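Local coordinates for protein cephalosporin hydroxylase CMCI (Streptomyces clavuligerus, PDB 2BM8) that probably modifies the cephalosporin nucleus in cephamycin biosynthesis, as a hydroxylase or methyltransferase with a Rossmann-like domain, at residues R117-C122 against I132-G137. The protein carries 3 engineered substitutions. Residues are numbered along the deposited sequence; the frame is centred on the assembly and turned at random.
Sequences RDLSRC and ITLHQG
L119 and L134 carry the apolar part of this contact, their side chains meeting at an oblique angle. CD1 of L119 lies 3.9 Å from CB of L134 and also reaches the backbone of the strand, 4.0 Å from the amide N of Q136, while its other methyl, CD2, rests 4.0 Å from CG of L134. C122 extends the patch: with SG anti to its backbone N (chi1 -168°), the sulfur comes 3.9 Å from CD2 of L134. L134 is thus met at CB and CG by the two methyls of L119 and at CD2 by C122, and it also touches M129 and, on helix 94-106, L96.

Near the end of the strand, CA of R117 makes a C-H...O contact with the carbonyl O of G137 at 3.4 Å. The side chain of Q136 packs beside the carbonyl of R117. The R117 side chain leaves the backbone away from the strand and runs extended from CG to NE; its guanidinium forms a weak, long ion pair with D138.

Within 117-122, local bonds shape the loop that presents L119 and C122. OD1 of D118 accepts from the backbone N of S120 (3.2 Å), closing an Asx turn, and from OG of the same serine (3.0 Å). The amide approaches from above the carboxylate plane, whereas the hydroxyl uses the syn lone pair. A type I turn from L119 to C122 follows, closed by C122 N to L119 O at 3.1 Å.

Strand 132-136 forms one edge of the central sheet and pairs in parallel with 111-116, from whose end this loop departs. The loop folds against that edge strand at the surface, in a sheet whose 3-2-1-4-5-7-6 order is characteristic of Rossmann-like class I methyltransferases.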
ATOM      1  N   ARG B 117      13.323 -18.583 -33.733  1.00 23.85           N
ATOM      2  CA  ARG B 117      12.595 -18.855 -34.976  1.00 24.61           C
ATOM      3  C   ARG B 117      12.822 -17.752 -36.019  1.00 24.17           C
ATOM      4  O   ARG B 117      12.999 -18.027 -37.209  1.00 24.06           O
ATOM      5  CB  ARG B 117      11.100 -18.981 -34.677  1.00 25.20           C
ATOM      6  CG  ARG B 117      10.299 -19.659 -35.772  1.00 27.71           C
ATOM      7  CD  ARG B 117       8.905 -20.092 -35.328  1.00 30.86           C
ATOM      8  NE  ARG B 117       8.406 -21.197 -36.148  1.00 33.85           N
ATOM      9  CZ  ARG B 117       7.736 -22.266 -35.691  1.00 36.66           C
ATOM     10  NH1 ARG B 117       7.455 -22.410 -34.388  1.00 37.31           N
ATOM     11  NH2 ARG B 117       7.341 -23.207 -36.551  1.00 36.64           N
ATOM     12  N   ASP B 118      12.841 -16.514 -35.529  1.00 23.52           N
ATOM     13  CA  ASP B 118      12.908 -15.307 -36.335  1.00 23.11           C
ATOM     14  C   ASP B 118      14.039 -14.396 -35.780  1.00 22.53           C
ATOM     15  O   ASP B 118      13.927 -13.852 -34.678  1.00 22.93           O
ATOM     16  CB  ASP B 118      11.526 -14.641 -36.246  1.00 23.27           C
ATOM     17  CG  ASP B 118      11.458 -13.283 -36.916  1.00 23.63           C
ATOM     18  OD1 ASP B 118      12.322 -12.965 -37.759  1.00 24.00           O
ATOM     19  OD2 ASP B 118      10.542 -12.467 -36.657  1.00 24.28           O
ATOM     20  N   LEU B 119      15.128 -14.274 -36.533  1.00 21.59           N
ATOM     21  CA  LEU B 119      16.288 -13.465 -36.140  1.00 21.09           C
ATOM     22  C   LEU B 119      16.310 -12.085 -36.815  1.00 21.02           C
ATOM     23  O   LEU B 119      17.265 -11.326 -36.631  1.00 20.91           O
ATOM     24  CB  LEU B 119      17.592 -14.203 -36.488  1.00 20.82           C
ATOM     25  CG  LEU B 119      17.935 -15.502 -35.734  1.00 20.95           C
ATOM     26  CD1 LEU B 119      19.141 -16.213 -36.384  1.00 20.27           C
ATOM     27  CD2 LEU B 119      18.202 -15.250 -34.252  1.00 20.93           C
ATOM     28  N   SER B 120      15.270 -11.758 -37.585  1.00 20.69           N
ATOM     29  CA  SER B 120      15.248 -10.524 -38.378  1.00 20.87           C
ATOM     30  C   SER B 120      15.101  -9.223 -37.570  1.00 20.40           C
ATOM     31  O   SER B 120      15.221  -8.144 -38.137  1.00 19.81           O
ATOM     32  CB  SER B 120      14.122 -10.573 -39.420  1.00 20.99           C
ATOM     33  OG  SER B 120      12.882 -10.231 -38.816  1.00 21.23           O
ATOM     34  N   ARG B 121      14.818  -9.317 -36.275  1.00 20.22           N
ATOM     35  CA  ARG B 121      14.784  -8.131 -35.412  1.00 20.36           C
ATOM     36  C   ARG B 121      16.126  -7.840 -34.719  1.00 20.09           C
ATOM     37  O   ARG B 121      16.231  -6.842 -34.010  1.00 20.17           O
ATOM     38  CB  ARG B 121      13.677  -8.247 -34.353  1.00 20.26           C
ATOM     39  CG  ARG B 121      12.280  -8.604 -34.896  1.00 21.91           C
ATOM     40  CD  ARG B 121      11.872 -10.068 -34.674  1.00 24.64           C
ATOM     41  NE  ARG B 121      10.783 -10.229 -33.702  1.00 27.16           N
ATOM     42  CZ  ARG B 121      10.680 -11.219 -32.800  1.00 28.59           C
ATOM     43  NH1 ARG B 121      11.596 -12.188 -32.703  1.00 29.47           N
ATOM     44  NH2 ARG B 121       9.637 -11.236 -31.978  1.00 28.93           N
ATOM     45  N   CYS B 122      17.142  -8.679 -34.932  1.00 19.86           N
ATOM     46  CA  CYS B 122      18.436  -8.516 -34.253  1.00 20.10           C
ATOM     47  C   CYS B 122      19.134  -7.225 -34.632  1.00 19.12           C
ATOM     48  O   CYS B 122      19.394  -6.994 -35.798  1.00 19.32           O
ATOM     49  CB  CYS B 122      19.392  -9.690 -34.521  1.00 20.34           C
ATOM     50  SG  CYS B 122      20.859  -9.677 -33.428  1.00 22.51           S
ATOM     51  N   ILE B 132      29.563 -14.301 -30.205  1.00 16.76           N
ATOM     52  CA  ILE B 132      28.103 -14.379 -30.234  1.00 16.68           C
ATOM     53  C   ILE B 132      27.724 -15.113 -31.498  1.00 17.15           C
ATOM     54  O   ILE B 132      28.079 -14.671 -32.586  1.00 17.07           O
ATOM     55  CB  ILE B 132      27.457 -12.989 -30.291  1.00 16.58           C
ATOM     56  CG1 ILE B 132      27.808 -12.182 -29.049  1.00 16.14           C
ATOM     57  CG2 ILE B 132      25.933 -13.125 -30.468  1.00 15.92           C
ATOM     58  CD1 ILE B 132      27.380 -10.721 -29.115  1.00 16.06           C
ATOM     59  N   THR B 133      26.990 -16.212 -31.362  1.00 17.67           N
ATOM     60  CA  THR B 133      26.586 -17.018 -32.508  1.00 18.19           C
ATOM     61  C   THR B 133      25.061 -17.079 -32.563  1.00 19.11           C
ATOM     62  O   THR B 133      24.422 -17.365 -31.562  1.00 19.70           O
ATOM     63  CB  THR B 133      27.196 -18.446 -32.384  1.00 18.11           C
ATOM     64  OG1 THR B 133      28.628 -18.377 -32.305  1.00 16.65           O
ATOM     65  CG2 THR B 133      26.969 -19.247 -33.626  1.00 17.70           C
ATOM     66  N   LEU B 134      24.483 -16.816 -33.730  1.00 20.31           N
ATOM     67  CA  LEU B 134      23.038 -16.820 -33.913  1.00 21.43           C
ATOM     68  C   LEU B 134      22.577 -18.036 -34.709  1.00 22.79           C
ATOM     69  O   LEU B 134      22.897 -18.158 -35.879  1.00 22.54           O
ATOM     70  CB  LEU B 134      22.616 -15.565 -34.661  1.00 21.62           C
ATOM     71  CG  LEU B 134      22.118 -14.347 -33.879  1.00 21.94           C
ATOM     72  CD1 LEU B 134      22.853 -14.145 -32.584  1.00 21.43           C
ATOM     73  CD2 LEU B 134      22.232 -13.113 -34.786  1.00 22.34           C
ATOM     74  N   HIS B 135      21.805 -18.913 -34.072  1.00 24.69           N
ATOM     75  CA  HIS B 135      21.247 -20.105 -34.709  1.00 26.32           C
ATOM     76  C   HIS B 135      19.746 -19.927 -34.936  1.00 27.69           C
ATOM     77  O   HIS B 135      19.023 -19.520 -34.025  1.00 27.84           O
ATOM     78  CB  HIS B 135      21.487 -21.329 -33.817  1.00 26.44           C
ATOM     79  CG  HIS B 135      22.862 -21.907 -33.939  1.00 28.31           C
ATOM     80  ND1 HIS B 135      24.007 -21.146 -33.844  1.00 29.82           N
ATOM     81  CD2 HIS B 135      23.277 -23.178 -34.157  1.00 30.25           C
ATOM     82  CE1 HIS B 135      25.065 -21.923 -34.003  1.00 30.06           C
ATOM     83  NE2 HIS B 135      24.650 -23.160 -34.192  1.00 29.82           N
ATOM     84  N   GLN B 136      19.283 -20.230 -36.147  1.00 29.31           N
ATOM     85  CA  GLN B 136      17.852 -20.220 -36.462  1.00 30.77           C
ATOM     86  C   GLN B 136      17.216 -21.561 -36.115  1.00 31.92           C
ATOM     87  O   GLN B 136      17.462 -22.556 -36.789  1.00 32.35           O
ATOM     88  CB  GLN B 136      17.632 -19.935 -37.948  1.00 30.98           C
ATOM     89  CG  GLN B 136      16.189 -20.090 -38.400  1.00 31.72           C
ATOM     90  CD  GLN B 136      15.755 -18.957 -39.294  1.00 33.34           C
ATOM     91  OE1 GLN B 136      15.370 -17.889 -38.810  1.00 34.98           O
ATOM     92  NE2 GLN B 136      15.824 -19.173 -40.604  1.00 33.46           N
ATOM     93  N   GLY B 137      16.383 -21.581 -35.079  1.00 33.32           N
ATOM     94  CA  GLY B 137      15.789 -22.811 -34.580  1.00 34.25           C
ATOM     95  C   GLY B 137      14.270 -22.851 -34.544  1.00 35.15           C
ATOM     96  O   GLY B 137      13.588 -22.091 -35.219  1.00 35.63           O
TER